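Local atomic coordinates of ATPase associated with various cellular activities, AAA_5 (PDB entry 6N0S), a protein that probably hydrolyses ATP as the McrB component of a restriction system, its N-terminal EVE-like domain here resembling PUA-like RNA-binding proteins. Residues A[43-48]-A[133-138]; A[29-34]-A[55-60]; A[153-158]-A[174-179]. All coordinates share one frame; numbering follows the deposited sequence.

Overall arrangement
From the N terminus, residues 29-34 come first, on strand 30-34. Helix 39-52, which carries 43-48, and strand 54-61, which carries 55-60, follow in turn. Interaction 2 closes a 20-residue loop around the helix. Interaction 1 opens inside that loop and closes at 133-138, after 84 intervening residues, so the two cross. Strands 30-34 and 132-136 are neighbours in the three-stranded sheet, and both contacts help to pack it, one against the helix and the other against the five-stranded sheet. Interaction 3 follows in series, joining 153-158 to helix 171-178. It touches interaction 2 through Ile-58 but stays about 10 Å (nearest atoms) from interaction 1.

Interaction 1: residues A[43-48]-A[133-138]; sequences RGIRYS and FLFRLA
Ile-45 and Phe-135 make the main contact between helix 39-52 and strand 132-136, part of the helix-on-sheet core of this EVE-like, PUA-related domain. The CG2 methyl of Ile-45 lies 3.8 Å from Phe-135 CE2 and 4.0 Å from Phe-135 CZ, meeting the ring obliquely. Both side chains leave their backbones toward the other segment. Arg-46 adds the aliphatic start of its chain at the ring edge, near the ring plane, with its CG 4.3 Å from Phe-135 CZ. The joint area is modest, 106 Å², and no hydrogen bond crosses it.

Torsions explain which branch touches. In Ile-45, CG1 is anti to the backbone N (chi1 -157°), which turns CG2 to the ring. One shell out, Ile-45 also packs on Leu-55 and Ile-57 of strand 54-61, so a single isoleucine meets residues of both sheets. Backbone bonding to Leu-31 holds Phe-135 in the three-stranded sheet. Tyr-42, one turn before Arg-46, receives its cation in a cation-pi contact and stacks on Phe-133, a second link between helix and strand.

Farther back, Ser-48 ties the helix to the N-terminal region through a hydrogen bond between its OG and Ser-10 N. Ser-48 OG also donates to Gly-44 O at 2.8 Å, from 38° out of the carbonyl plane, while Ser-48 N reaches that oxygen from the opposite face, 2.9 Å from Gly-44 O.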
loop_
_atom_site.group_PDB
_atom_site.type_symbol
_atom_site.label_atom_id
_atom_site.label_comp_id
_atom_site.label_asym_id
_atom_site.label_seq_id
_atom_site.Cartn_x
_atom_site.Cartn_y
_atom_site.Cartn_z
ATOM N N ARG A 43 -4.223 -10.712 5.893
ATOM C CA ARG A 43 -5.375 -11.600 5.953
ATOM C C ARG A 43 -6.662 -10.818 5.697
ATOM O O ARG A 43 -7.520 -11.253 4.920
ATOM C CB ARG A 43 -5.394 -12.339 7.306
ATOM C CG ARG A 43 -6.276 -13.592 7.384
ATOM C CD ARG A 43 -5.711 -14.668 8.396
ATOM N NE ARG A 43 -5.191 -14.010 9.578
ATOM C CZ ARG A 43 -3.977 -14.157 10.083
ATOM N NH1 ARG A 43 -3.112 -15.000 9.568
ATOM N NH2 ARG A 43 -3.633 -13.442 11.136
ATOM N N GLY A 44 -6.793 -9.636 6.302
ATOM C CA GLY A 44 -7.981 -8.818 6.079
ATOM C C GLY A 44 -8.167 -8.384 4.637
ATOM O O GLY A 44 -9.280 -8.423 4.095
ATOM N N ILE A 45 -7.100 -7.914 3.991
ATOM C CA ILE A 45 -7.313 -7.421 2.641
ATOM C C ILE A 45 -7.561 -8.585 1.679
ATOM O O ILE A 45 -8.385 -8.482 0.760
ATOM C CB ILE A 45 -6.146 -6.499 2.215
ATOM C CG1 ILE A 45 -6.615 -5.556 1.099
ATOM C CG2 ILE A 45 -4.968 -7.286 1.835
ATOM C CD1 ILE A 45 -5.709 -4.284 0.943
ATOM N N ARG A 46 -6.882 -9.717 1.878
ATOM C CA ARG A 46 -7.150 -10.893 1.053
ATOM C C ARG A 46 -8.610 -11.328 1.171
ATOM O O ARG A 46 -9.270 -11.613 0.165
ATOM C CB ARG A 46 -6.220 -12.043 1.463
ATOM C CG ARG A 46 -5.686 -12.903 0.333
ATOM C CD ARG A 46 -4.633 -13.925 0.813
ATOM N NE ARG A 46 -5.156 -14.881 1.792
ATOM C CZ ARG A 46 -4.837 -14.909 3.090
ATOM N NH1 ARG A 46 -3.971 -14.034 3.608
ATOM N NH2 ARG A 46 -5.381 -15.829 3.876
ATOM N N TYR A 47 -9.139 -11.368 2.395
ATOM C CA TYR A 47 -10.526 -11.767 2.597
ATOM C C TYR A 47 -11.485 -10.717 2.040
ATOM O O TYR A 47 -12.547 -11.061 1.496
ATOM C CB TYR A 47 -10.775 -12.011 4.087
ATOM C CG TYR A 47 -12.187 -12.425 4.423
ATOM C CD1 TYR A 47 -12.687 -13.661 4.030
ATOM C CD2 TYR A 47 -13.022 -11.580 5.132
ATOM C CE1 TYR A 47 -13.995 -14.047 4.342
ATOM C CE2 TYR A 47 -14.319 -11.945 5.449
ATOM C CZ TYR A 47 -14.803 -13.183 5.050
ATOM O OH TYR A 47 -16.097 -13.524 5.364
ATOM N N SER A 48 -11.115 -9.437 2.136
ATOM C CA SER A 48 -11.932 -8.384 1.551
ATOM C C SER A 48 -11.998 -8.529 0.035
ATOM O O SER A 48 -13.056 -8.335 -0.576
ATOM C CB SER A 48 -11.366 -7.005 1.919
ATOM O OG SER A 48 -11.428 -6.740 3.333
ATOM N N PHE A 133 4.086 -10.961 0.519
ATOM C CA PHE A 133 2.892 -10.884 -0.307
ATOM C C PHE A 133 3.051 -9.787 -1.354
ATOM O O PHE A 133 3.822 -8.833 -1.173
ATOM C CB PHE A 133 1.620 -10.644 0.541
ATOM C CG PHE A 133 1.558 -9.304 1.232
ATOM C CD1 PHE A 133 1.070 -8.187 0.579
ATOM C CD2 PHE A 133 1.947 -9.176 2.545
ATOM C CE1 PHE A 133 0.985 -6.963 1.237
ATOM C CE2 PHE A 133 1.871 -7.955 3.198
ATOM C CZ PHE A 133 1.389 -6.855 2.540
ATOM N N LEU A 134 2.294 -9.935 -2.454
ATOM C CA LEU A 134 2.294 -8.985 -3.555
ATOM C C LEU A 134 0.915 -8.922 -4.181
ATOM O O LEU A 134 0.384 -9.942 -4.608
ATOM C CB LEU A 134 3.307 -9.393 -4.619
ATOM C CG LEU A 134 3.384 -8.562 -5.899
ATOM C CD1 LEU A 134 3.681 -7.145 -5.594
ATOM C CD2 LEU A 134 4.461 -9.157 -6.751
ATOM N N PHE A 135 0.374 -7.724 -4.279
ATOM C CA PHE A 135 -0.829 -7.458 -5.047
ATOM C C PHE A 135 -0.482 -6.495 -6.173
ATOM O O PHE A 135 0.165 -5.461 -5.945
ATOM C CB PHE A 135 -1.932 -6.850 -4.175
ATOM C CG PHE A 135 -2.450 -7.781 -3.111
ATOM C CD1 PHE A 135 -3.282 -8.835 -3.440
ATOM C CD2 PHE A 135 -2.107 -7.603 -1.794
ATOM C CE1 PHE A 135 -3.785 -9.680 -2.481
ATOM C CE2 PHE A 135 -2.598 -8.462 -0.831
ATOM C CZ PHE A 135 -3.445 -9.507 -1.189
ATOM N N ARG A 136 -0.932 -6.810 -7.380
ATOM C CA ARG A 136 -0.797 -5.884 -8.502
ATOM C C ARG A 136 -2.024 -4.977 -8.541
ATOM O O ARG A 136 -3.151 -5.471 -8.591
ATOM C CB ARG A 136 -0.641 -6.660 -9.809
ATOM C CG ARG A 136 0.719 -7.330 -9.948
ATOM C CD ARG A 136 0.730 -8.322 -11.079
ATOM N NE ARG A 136 2.013 -8.336 -11.769
ATOM C CZ ARG A 136 3.025 -9.146 -11.471
ATOM N NH1 ARG A 136 2.918 -10.026 -10.486
ATOM N NH2 ARG A 136 4.149 -9.087 -12.182
ATOM N N LEU A 137 -1.795 -3.661 -8.502
ATOM C CA LEU A 137 -2.812 -2.630 -8.616
ATOM C C LEU A 137 -2.990 -2.195 -10.072
ATOM O O LEU A 137 -2.162 -2.478 -10.940
ATOM C CB LEU A 137 -2.420 -1.404 -7.785
ATOM C CG LEU A 137 -2.167 -1.704 -6.301
ATOM C CD1 LEU A 137 -1.624 -0.472 -5.602
ATOM C CD2 LEU A 137 -3.440 -2.204 -5.636
ATOM N N ALA A 138 -4.028 -1.390 -10.298
ATOM C CA ALA A 138 -4.351 -0.855 -11.614
ATOM C C ALA A 138 -5.012 0.492 -11.435
ATOM O O ALA A 138 -5.607 0.761 -10.389
ATOM C CB ALA A 138 -5.309 -1.754 -12.390
#

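Interaction 2: residues A[29-34]-A[55-60]; sequences LTLWGM and LKIIHY
Leu-31 puts its two methyls against two residues of the facing strand: its CD1 lies 4.3 Å from Ile-57 CD1, and its CD2 lies 4.3 Å from His-59 CE1. The first is a methyl-to-methyl meeting; in the second, CD2 approaches the imidazole obliquely. Leu-31 CG is anti to its own carbonyl carbon (chi1 -53°), and the forked end reaches across the gap so that each branch finds a different neighbour. Within strand 54-61 the packing is tighter, since Ile-57 CG2 stands 3.7 Å above the plane of the His-59 ring, offset toward its rim, so part of that face is lined by an apolar methyl.

No hydrogen bond joins the segments, and the closest CA atoms, Leu-31 and Ile-57, are 9.6 Å apart. That spacing fits two strands from different sheets of a PUA-like domain packed through side chains: 30-34 edges the three-stranded sheet, while 54-61 is the middle strand of the five-stranded one. Trp-13 packs on Ile-57 from the neighbouring strand 12-17. The polar atoms of His-59 are engaged elsewhere, as ND1 is hydrogen-bonded to Glu-15 OE1 and NE2 to Ser-77 OG, two bonds that fix the rotation of the buried ring.

The contact is looser where the chain enters strand 30-34, at Leu-29 and Thr-30. Both side chains leave the backbone away from 55-60 and make no contact with it. Thr-30 packs instead on Leu-99 of helix 92-105, while Leu-29, partly open to solvent, lies against Asn-106.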
loop_
_atom_site.group_PDB
_atom_site.type_symbol
_atom_site.label_atom_id
_atom_site.label_comp_id
_atom_site.label_asym_id
_atom_site.label_seq_id
_atom_site.Cartn_x
_atom_site.Cartn_y
_atom_site.Cartn_z
ATOM N N LEU A 29 1.337 1.234 -7.985
ATOM C CA LEU A 29 1.612 0.070 -8.810
ATOM C C LEU A 29 1.471 -1.259 -8.088
ATOM O O LEU A 29 1.067 -2.258 -8.705
ATOM C CB LEU A 29 3.034 0.171 -9.371
ATOM C CG LEU A 29 3.310 1.386 -10.228
ATOM C CD1 LEU A 29 4.775 1.320 -10.678
ATOM C CD2 LEU A 29 2.364 1.450 -11.412
ATOM N N THR A 30 1.860 -1.327 -6.819
ATOM C CA THR A 30 1.751 -2.576 -6.080
ATOM C C THR A 30 1.514 -2.281 -4.617
ATOM O O THR A 30 1.661 -1.149 -4.153
ATOM C CB THR A 30 2.998 -3.469 -6.183
ATOM O OG1 THR A 30 4.079 -2.858 -5.463
ATOM C CG2 THR A 30 3.403 -3.701 -7.621
ATOM N N LEU A 31 1.088 -3.338 -3.928
ATOM C CA LEU A 31 1.118 -3.469 -2.482
ATOM C C LEU A 31 1.955 -4.687 -2.171
ATOM O O LEU A 31 1.729 -5.753 -2.744
ATOM C CB LEU A 31 -0.277 -3.674 -1.882
ATOM C CG LEU A 31 -1.366 -2.663 -2.244
ATOM C CD1 LEU A 31 -2.695 -3.072 -1.547
ATOM C CD2 LEU A 31 -0.999 -1.242 -1.886
ATOM N N TRP A 32 2.891 -4.546 -1.250
ATOM C CA TRP A 32 3.718 -5.695 -0.927
ATOM C C TRP A 32 4.320 -5.475 0.445
ATOM O O TRP A 32 4.423 -4.344 0.919
ATOM C CB TRP A 32 4.799 -5.887 -2.002
ATOM C CG TRP A 32 5.876 -4.866 -1.973
ATOM C CD1 TRP A 32 5.901 -3.674 -2.638
ATOM C CD2 TRP A 32 7.098 -4.953 -1.258
ATOM N NE1 TRP A 32 7.065 -3.007 -2.373
ATOM C CE2 TRP A 32 7.819 -3.774 -1.523
ATOM C CE3 TRP A 32 7.648 -5.912 -0.402
ATOM C CZ2 TRP A 32 9.071 -3.527 -0.972
ATOM C CZ3 TRP A 32 8.880 -5.670 0.150
ATOM C CH2 TRP A 32 9.590 -4.485 -0.136
ATOM N N GLY A 33 4.702 -6.568 1.076
ATOM C CA GLY A 33 5.227 -6.500 2.422
ATOM C C GLY A 33 5.542 -7.891 2.925
ATOM O O GLY A 33 5.219 -8.899 2.293
HETATM N N MSE A 34 6.163 -7.926 4.094
HETATM C CA MSE A 34 6.522 -9.168 4.721
HETATM C C MSE A 34 5.346 -9.653 5.538
HETATM O O MSE A 34 4.852 -8.927 6.380
HETATM C CB MSE A 34 7.743 -8.987 5.625
HETATM C CG MSE A 34 8.209 -10.280 6.312
HETATM SE SE MSE A 34 9.801 -9.954 7.463
HETATM C CE MSE A 34 10.832 -9.122 6.226
ATOM N N LEU A 55 -11.218 -3.861 -4.819
ATOM C CA LEU A 55 -11.067 -2.924 -3.714
ATOM C C LEU A 55 -10.547 -1.588 -4.225
ATOM O O LEU A 55 -9.842 -1.522 -5.240
ATOM C CB LEU A 55 -10.105 -3.475 -2.641
ATOM C CG LEU A 55 -10.283 -4.883 -2.099
ATOM C CD1 LEU A 55 -9.152 -5.212 -1.167
ATOM C CD2 LEU A 55 -11.617 -5.016 -1.362
ATOM N N LYS A 56 -10.918 -0.517 -3.528
ATOM C CA LYS A 56 -10.368 0.806 -3.792
ATOM C C LYS A 56 -9.289 1.140 -2.753
ATOM O O LYS A 56 -9.536 1.058 -1.540
ATOM C CB LYS A 56 -11.461 1.878 -3.747
ATOM C CG LYS A 56 -12.683 1.597 -4.570
ATOM C CD LYS A 56 -12.500 1.911 -6.032
ATOM C CE LYS A 56 -12.952 0.738 -6.926
ATOM N NZ LYS A 56 -14.387 0.382 -6.784
ATOM N N ILE A 57 -8.105 1.529 -3.223
ATOM C CA ILE A 57 -6.955 1.801 -2.368
ATOM C C ILE A 57 -6.631 3.279 -2.442
ATOM O O ILE A 57 -6.367 3.820 -3.528
ATOM C CB ILE A 57 -5.737 0.964 -2.786
ATOM C CG1 ILE A 57 -6.102 -0.510 -2.911
ATOM C CG2 ILE A 57 -4.563 1.183 -1.815
ATOM C CD1 ILE A 57 -6.547 -1.181 -1.682
ATOM N N ILE A 58 -6.654 3.938 -1.316
ATOM C CA ILE A 58 -6.136 5.296 -1.215
ATOM C C ILE A 58 -4.717 5.244 -0.665
ATOM O O ILE A 58 -4.431 4.514 0.288
ATOM C CB ILE A 58 -7.044 6.157 -0.334
ATOM C CG1 ILE A 58 -8.424 6.308 -0.996
ATOM C CG2 ILE A 58 -6.408 7.488 -0.118
ATOM C CD1 ILE A 58 -9.373 7.148 -0.129
ATOM N N HIS A 59 -3.827 6.030 -1.258
ATOM C CA HIS A 59 -2.397 6.007 -0.951
ATOM C C HIS A 59 -2.040 7.210 -0.082
ATOM O O HIS A 59 -2.272 8.366 -0.469
ATOM C CB HIS A 59 -1.568 5.981 -2.243
ATOM C CG HIS A 59 -1.825 4.755 -3.071
ATOM N ND1 HIS A 59 -1.179 3.561 -2.843
ATOM C CD2 HIS A 59 -2.700 4.522 -4.080
ATOM C CE1 HIS A 59 -1.629 2.648 -3.691
ATOM N NE2 HIS A 59 -2.565 3.204 -4.442
ATOM N N TYR A 60 -1.499 6.928 1.094
ATOM C CA TYR A 60 -1.142 7.934 2.085
ATOM C C TYR A 60 0.372 7.968 2.264
ATOM O O TYR A 60 1.038 6.923 2.262
ATOM C CB TYR A 60 -1.827 7.598 3.432
ATOM C CG TYR A 60 -1.375 8.437 4.604
ATOM C CD1 TYR A 60 -1.921 9.686 4.838
ATOM C CD2 TYR A 60 -0.419 7.972 5.482
ATOM C CE1 TYR A 60 -1.531 10.448 5.913
ATOM C CE2 TYR A 60 -0.022 8.725 6.563
ATOM C CZ TYR A 60 -0.569 9.970 6.762
ATOM O OH TYR A 60 -0.163 10.732 7.825
#

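Interaction 3: residues A[153-158]-A[174-179]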
loop_
_atom_site.group_PDB
_atom_site.type_symbol
_atom_site.label_atom_id
_atom_site.label_comp_id
_atom_site.label_asym_id
_atom_site.label_seq_id
_atom_site.Cartn_x
_atom_site.Cartn_y
_atom_site.Cartn_z
ATOM N N ARG A 153 -8.844 15.064 9.493
ATOM C CA ARG A 153 -8.311 14.507 10.732
ATOM C C ARG A 153 -9.413 14.118 11.709
ATOM O O ARG A 153 -9.204 13.242 12.548
ATOM C CB ARG A 153 -7.352 15.512 11.383
ATOM C CG ARG A 153 -7.967 16.853 11.759
ATOM C CD ARG A 153 -6.941 17.798 12.404
ATOM N NE ARG A 153 -6.212 17.163 13.504
ATOM C CZ ARG A 153 -4.910 16.862 13.501
ATOM N NH1 ARG A 153 -4.141 17.139 12.456
ATOM N NH2 ARG A 153 -4.364 16.281 14.563
ATOM N N ASP A 154 -10.577 14.754 11.626
ATOM C CA ASP A 154 -11.675 14.463 12.529
ATOM C C ASP A 154 -12.615 13.419 11.958
ATOM O O ASP A 154 -13.603 13.076 12.607
ATOM C CB ASP A 154 -12.426 15.759 12.872
ATOM C CG ASP A 154 -11.606 16.679 13.796
ATOM O OD1 ASP A 154 -10.992 16.160 14.751
ATOM O OD2 ASP A 154 -11.550 17.905 13.561
ATOM N N ILE A 155 -12.275 12.856 10.805
ATOM C CA ILE A 155 -13.099 11.883 10.105
ATOM C C ILE A 155 -12.481 10.495 10.172
ATOM O O ILE A 155 -13.130 9.530 10.593
ATOM C CB ILE A 155 -13.308 12.321 8.642
ATOM C CG1 ILE A 155 -14.192 13.559 8.607
ATOM C CG2 ILE A 155 -13.895 11.188 7.814
ATOM C CD1 ILE A 155 -14.043 14.352 7.343
ATOM N N ILE A 156 -11.227 10.376 9.746
ATOM C CA ILE A 156 -10.472 9.132 9.874
ATOM C C ILE A 156 -9.680 9.174 11.178
ATOM O O ILE A 156 -9.529 10.235 11.790
ATOM C CB ILE A 156 -9.557 8.888 8.651
ATOM C CG1 ILE A 156 -8.718 10.126 8.271
ATOM C CG2 ILE A 156 -10.397 8.471 7.433
ATOM C CD1 ILE A 156 -7.400 10.299 9.044
ATOM N N SER A 157 -9.155 8.033 11.615
ATOM C CA SER A 157 -8.492 7.968 12.903
ATOM C C SER A 157 -7.036 7.572 12.695
ATOM O O SER A 157 -6.665 6.397 12.792
ATOM C CB SER A 157 -9.222 6.994 13.849
ATOM O OG SER A 157 -8.765 7.252 15.165
ATOM N N HIS A 158 -6.208 8.577 12.460
ATOM C CA HIS A 158 -4.789 8.361 12.203
ATOM C C HIS A 158 -4.091 7.682 13.382
ATOM O O HIS A 158 -3.147 6.919 13.177
ATOM C CB HIS A 158 -4.152 9.720 11.859
ATOM C CG HIS A 158 -2.671 9.689 11.676
ATOM N ND1 HIS A 158 -1.788 9.790 12.729
ATOM C CD2 HIS A 158 -1.910 9.644 10.553
ATOM C CE1 HIS A 158 -0.550 9.755 12.272
ATOM N NE2 HIS A 158 -0.595 9.677 10.952
ATOM N N TYR A 174 -13.793 6.838 2.594
ATOM C CA TYR A 174 -13.390 6.889 1.192
ATOM C C TYR A 174 -14.025 8.073 0.466
ATOM O O TYR A 174 -13.334 8.871 -0.167
ATOM C CB TYR A 174 -13.776 5.580 0.502
ATOM C CG TYR A 174 -13.551 5.676 -0.964
ATOM C CD1 TYR A 174 -12.268 5.493 -1.506
ATOM C CD2 TYR A 174 -14.592 6.011 -1.822
ATOM C CE1 TYR A 174 -12.044 5.617 -2.856
ATOM C CE2 TYR A 174 -14.370 6.149 -3.184
ATOM C CZ TYR A 174 -13.100 5.951 -3.692
ATOM O OH TYR A 174 -12.901 6.071 -5.045
ATOM N N GLU A 175 -15.349 8.188 0.533
ATOM C CA GLU A 175 -16.031 9.295 -0.122
ATOM C C GLU A 175 -15.554 10.633 0.401
ATOM O O GLU A 175 -15.466 11.606 -0.363
ATOM C CB GLU A 175 -17.547 9.162 0.064
ATOM C CG GLU A 175 -18.136 7.996 -0.684
ATOM C CD GLU A 175 -19.635 8.124 -0.917
ATOM O OE1 GLU A 175 -20.329 8.785 -0.109
ATOM O OE2 GLU A 175 -20.125 7.527 -1.905
ATOM N N ALA A 176 -15.212 10.710 1.685
ATOM C CA ALA A 176 -14.758 11.983 2.231
ATOM C C ALA A 176 -13.425 12.415 1.620
ATOM O O ALA A 176 -13.218 13.602 1.330
ATOM C CB ALA A 176 -14.629 11.883 3.751
ATOM N N ILE A 177 -12.489 11.475 1.478
ATOM C CA ILE A 177 -11.177 11.774 0.909
ATOM C C ILE A 177 -11.286 11.941 -0.599
ATOM O O ILE A 177 -10.773 12.902 -1.184
ATOM C CB ILE A 177 -10.182 10.654 1.279
ATOM C CG1 ILE A 177 -9.850 10.672 2.775
ATOM C CG2 ILE A 177 -8.891 10.768 0.462
ATOM C CD1 ILE A 177 -9.126 9.385 3.248
ATOM N N HIS A 178 -11.950 10.986 -1.243
ATOM C CA HIS A 178 -12.191 11.048 -2.673
ATOM C C HIS A 178 -12.809 12.375 -3.079
ATOM O O HIS A 178 -12.449 12.939 -4.113
ATOM C CB HIS A 178 -13.110 9.900 -3.078
ATOM C CG HIS A 178 -13.343 9.799 -4.558
ATOM N ND1 HIS A 178 -12.371 9.375 -5.437
ATOM C CD2 HIS A 178 -14.453 10.018 -5.304
ATOM C CE1 HIS A 178 -12.867 9.359 -6.664
ATOM N NE2 HIS A 178 -14.132 9.735 -6.607
ATOM N N SER A 179 -13.738 12.890 -2.275
ATOM C CA SER A 179 -14.467 14.102 -2.627
ATOM C C SER A 179 -13.621 15.347 -2.431
ATOM O O SER A 179 -14.070 16.451 -2.752
ATOM C CB SER A 179 -15.767 14.202 -1.802
ATOM O OG SER A 179 -15.542 14.793 -0.526
#
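Ile-155 and Ile-156 meet Ala-176 and Ile-177 through apolar carbon, joining the loop after strand 138-148 to helix 171-178 at the periphery of the PUA-like domain. Ile-155 CG2 lies 4.2 Å from Ala-176 CB, a branch methyl against the small side chain of the helix. The torsion of Ile-155 places that methyl anti to the backbone N, with CG1 beside the nitrogen (chi1 -69°). Next to this pair, the CG2 of Ile-156 is 4.5 Å from Ile-177 CD1. Ile-177 does not head straight for the loop from its backbone, but its extended outer bond (chi2 167°) brings the terminal methyl there. Ile-177 also packs on Ile-58 and Ile-156 on Trp-161, so the inner pair is buried, whereas Ile-155 and Ala-176 are partly exposed.

Hydrogen bonds serve the helix and its surroundings, and none crosses between the segments. His-178 N donates to Tyr-174 O (2.7 Å) and Ser-179 N to Glu-175 O (2.9 Å), carrying helical bonding to the end of the helix. Ala-176 O accepts from NH1 of Arg-180, a residue that the Ile-155 side chain also touches.

Aromatic groups sit on the helix flank turned from the loop. Tyr-174 OH stands 3.3 Å above the His-178 ring plane, offset toward the rim, and both residues hydrogen-bond Glu-76: Tyr-174 OH to OE1 and His-178 ND1 to OE2.

The helix is thus held by directional polar bonds on this flank and by dispersion contacts on the loop side, where the fit depends on the shape of four aliphatic side chains; the two segments together bury 109 Å².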